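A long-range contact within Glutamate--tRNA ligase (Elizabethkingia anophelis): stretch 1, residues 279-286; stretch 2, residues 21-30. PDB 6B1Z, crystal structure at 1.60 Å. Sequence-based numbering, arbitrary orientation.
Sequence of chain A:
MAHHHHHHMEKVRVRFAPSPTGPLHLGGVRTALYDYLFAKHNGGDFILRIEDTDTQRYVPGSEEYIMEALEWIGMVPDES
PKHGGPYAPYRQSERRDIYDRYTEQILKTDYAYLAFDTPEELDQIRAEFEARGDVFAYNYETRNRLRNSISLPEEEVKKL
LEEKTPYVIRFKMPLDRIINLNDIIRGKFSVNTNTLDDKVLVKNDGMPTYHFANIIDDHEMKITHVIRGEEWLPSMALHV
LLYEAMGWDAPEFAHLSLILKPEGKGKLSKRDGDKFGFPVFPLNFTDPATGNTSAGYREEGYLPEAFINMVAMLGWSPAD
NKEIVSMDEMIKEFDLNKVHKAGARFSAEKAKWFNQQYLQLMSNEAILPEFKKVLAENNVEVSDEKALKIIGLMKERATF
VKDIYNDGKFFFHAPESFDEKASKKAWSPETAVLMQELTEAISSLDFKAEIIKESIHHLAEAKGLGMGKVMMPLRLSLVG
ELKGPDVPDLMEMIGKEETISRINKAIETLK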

# COMPACT_ATOMS: atom_id res chain seq x y z
N PRO A 279 -2.92 5.70 -6.89
CA PRO A 279 -1.72 4.87 -6.94
C PRO A 279 -1.98 3.49 -6.36
O PRO A 279 -2.96 3.24 -5.65
CB PRO A 279 -0.70 5.66 -6.11
CG PRO A 279 -1.50 6.52 -5.22
CD PRO A 279 -2.82 6.77 -5.88
N VAL A 280 -1.08 2.58 -6.69
CA VAL A 280 -1.19 1.21 -6.20
C VAL A 280 0.01 0.78 -5.36
O VAL A 280 -0.11 -0.21 -4.62
CB VAL A 280 -1.42 0.22 -7.35
CG1 VAL A 280 -2.81 0.44 -7.95
CG2 VAL A 280 -0.34 0.35 -8.41
N PHE A 281 1.13 1.49 -5.42
CA PHE A 281 2.31 1.15 -4.63
C PHE A 281 2.63 2.28 -3.66
O PHE A 281 2.34 3.44 -3.96
CB PHE A 281 3.51 0.91 -5.56
CG PHE A 281 3.22 -0.03 -6.70
CD1 PHE A 281 2.60 -1.25 -6.46
CD2 PHE A 281 3.54 0.32 -8.00
CE1 PHE A 281 2.33 -2.13 -7.52
CE2 PHE A 281 3.27 -0.55 -9.06
CZ PHE A 281 2.67 -1.77 -8.81
N PRO A 282 3.21 1.98 -2.49
CA PRO A 282 3.53 3.08 -1.55
C PRO A 282 4.54 4.07 -2.10
O PRO A 282 4.42 5.28 -1.86
CB PRO A 282 4.05 2.35 -0.30
CG PRO A 282 4.53 1.00 -0.83
CD PRO A 282 3.56 0.66 -1.93
N LEU A 283 5.54 3.59 -2.86
CA LEU A 283 6.62 4.41 -3.40
C LEU A 283 6.70 4.21 -4.90
O LEU A 283 6.25 3.19 -5.44
CB LEU A 283 7.97 4.04 -2.77
CG LEU A 283 8.02 3.74 -1.27
CD1 LEU A 283 9.43 3.30 -0.87
CD2 LEU A 283 7.62 4.96 -0.46
N ASN A 284 7.32 5.18 -5.57
CA ASN A 284 7.62 5.06 -6.99
C ASN A 284 8.26 3.72 -7.32
O ASN A 284 9.18 3.28 -6.63
CB ASN A 284 8.59 6.17 -7.41
CG ASN A 284 7.89 7.45 -7.80
OD1 ASN A 284 6.73 7.68 -7.47
ND2 ASN A 284 8.60 8.31 -8.52
N PHE A 285 7.76 3.07 -8.37
CA PHE A 285 8.39 1.86 -8.90
C PHE A 285 8.55 1.97 -10.40
O PHE A 285 7.56 2.13 -11.12
CB PHE A 285 7.59 0.61 -8.55
CG PHE A 285 8.19 -0.65 -9.11
CD1 PHE A 285 9.35 -1.18 -8.56
CD2 PHE A 285 7.62 -1.29 -10.20
CE1 PHE A 285 9.93 -2.33 -9.09
CE2 PHE A 285 8.18 -2.45 -10.73
CZ PHE A 285 9.34 -2.97 -10.17
N THR A 286 9.79 1.81 -10.88
CA THR A 286 10.09 1.81 -12.31
C THR A 286 10.20 0.36 -12.78
O THR A 286 11.06 -0.39 -12.30
CB THR A 286 11.38 2.57 -12.59
OG1 THR A 286 11.25 3.92 -12.12
CG2 THR A 286 11.67 2.58 -14.09
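Stretch 2 21-30: TGPLHLGGVR

Stretch 2 lies along stretch 1 as a loop, extended at P23 and L24, that turns at H25, the N-cap residue, into a helix beginning at L26. The two stretches run in opposite senses where they touch: F281 is nearest H25 (CA to CA 5.2 Å) and F285 nearest P23 (CA to CA 6.5 Å). No direct hydrogen bond joins them; packing and one water do the work. V280 meets the start of the helix through its backbone: V280 O is 3.7 Å from L26 N, and water 1 links the two, donating to V280 O (O to O 2.6 Å) and accepting from L26 N (N to O 2.8 Å), so the first helical amide is satisfied through solvent. F281 (chi1 m) points its CA-to-CB bond sideways, but its ring reaches stretch 2. P23 CG sits over one face, 3.6 Å from the centroid of the F281 ring, a CH-pi contact almost along the ring normal. The F281 edge meets the face of the H25 imidazole, with F281 CE1 3.5 Å from H25 CE1 and the ring planes at 89°. The CA-to-CB bond of P282 points toward stretch 2, and its ring bridges loop and helix: P282 CD lies 3.2 Å from L24 O and 4.3 Å from L24 CB, while P282 CG packs 4.1 Å from V29 CG2. L24 O, buried here, has no hydrogen-bonding partner in the model. L283 and N284 make no contact, and the CA-to-CB bond of N284 points away. At F285, where a strand begins, the CA-to-CB bond (chi1 t) points toward stretch 2. P23 CD stands 3.5 Å from the centroid of the F285 ring, over its face, so the P23 ring packs against both phenylalanines. F285 CZ approaches G22 CA at 4.2 Å; G22 has phi/psi of 131/-171, a backbone conformation that calls for glycine.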

# COMPACT_ATOMS: atom_id res chain seq x y z
N THR A 21 10.56 -9.39 -5.60
CA THR A 21 10.05 -9.67 -6.93
C THR A 21 9.25 -8.49 -7.49
O THR A 21 8.40 -8.67 -8.36
CB THR A 21 9.19 -10.93 -6.92
OG1 THR A 21 8.19 -10.82 -5.90
CG2 THR A 21 10.05 -12.17 -6.63
N GLY A 22 9.53 -7.28 -7.02
CA GLY A 22 8.76 -6.12 -7.41
C GLY A 22 8.33 -5.31 -6.20
O GLY A 22 8.76 -5.58 -5.08
N PRO A 23 7.46 -4.32 -6.40
CA PRO A 23 7.07 -3.45 -5.30
C PRO A 23 6.00 -4.08 -4.42
O PRO A 23 5.28 -5.00 -4.81
CB PRO A 23 6.51 -2.22 -6.01
CG PRO A 23 5.92 -2.79 -7.27
CD PRO A 23 6.84 -3.93 -7.68
N LEU A 24 5.88 -3.53 -3.21
CA LEU A 24 4.76 -3.85 -2.33
C LEU A 24 3.46 -3.32 -2.91
O LEU A 24 3.39 -2.17 -3.36
CB LEU A 24 4.99 -3.26 -0.95
CG LEU A 24 6.14 -3.81 -0.12
CD1 LEU A 24 6.17 -3.10 1.22
CD2 LEU A 24 6.01 -5.32 0.05
N HIS A 25 2.43 -4.16 -2.91
CA HIS A 25 1.07 -3.73 -3.21
C HIS A 25 0.37 -3.36 -1.90
O HIS A 25 0.89 -3.57 -0.81
CB HIS A 25 0.31 -4.84 -3.94
CG HIS A 25 0.82 -5.13 -5.32
ND1 HIS A 25 0.09 -4.86 -6.46
CD2 HIS A 25 1.99 -5.67 -5.74
CE1 HIS A 25 0.79 -5.22 -7.52
NE2 HIS A 25 1.94 -5.72 -7.12
N LEU A 26 -0.83 -2.80 -2.03
CA LEU A 26 -1.60 -2.40 -0.85
C LEU A 26 -1.85 -3.58 0.08
O LEU A 26 -1.77 -3.44 1.31
CB LEU A 26 -2.91 -1.75 -1.27
CG LEU A 26 -3.47 -0.64 -0.40
CD1 LEU A 26 -2.47 0.51 -0.29
CD2 LEU A 26 -4.77 -0.16 -1.00
N GLY A 27 -2.17 -4.75 -0.47
CA GLY A 27 -2.34 -5.92 0.37
C GLY A 27 -1.10 -6.25 1.18
O GLY A 27 -1.20 -6.64 2.35
N GLY A 28 0.08 -6.08 0.59
CA GLY A 28 1.30 -6.37 1.32
C GLY A 28 1.59 -5.35 2.42
O GLY A 28 2.04 -5.71 3.50
N VAL A 29 1.30 -4.08 2.16
CA VAL A 29 1.41 -3.05 3.19
C VAL A 29 0.50 -3.39 4.36
O VAL A 29 0.90 -3.26 5.53
CB VAL A 29 1.08 -1.67 2.61
CG1 VAL A 29 1.04 -0.61 3.73
CG2 VAL A 29 2.08 -1.30 1.53
N ARG A 30 -0.73 -3.81 4.06
CA ARG A 30 -1.67 -4.14 5.14
C ARG A 30 -1.19 -5.33 5.96
O ARG A 30 -1.29 -5.31 7.19
CB ARG A 30 -3.07 -4.42 4.59
CG ARG A 30 -4.12 -4.56 5.72
CD ARG A 30 -5.49 -4.98 5.25
NE ARG A 30 -5.43 -6.24 4.52
CZ ARG A 30 -6.45 -6.78 3.87
NH1 ARG A 30 -7.65 -6.20 3.90
NH2 ARG A 30 -6.26 -7.90 3.20
O HOH W 1 -1.77 -2.24 -4.65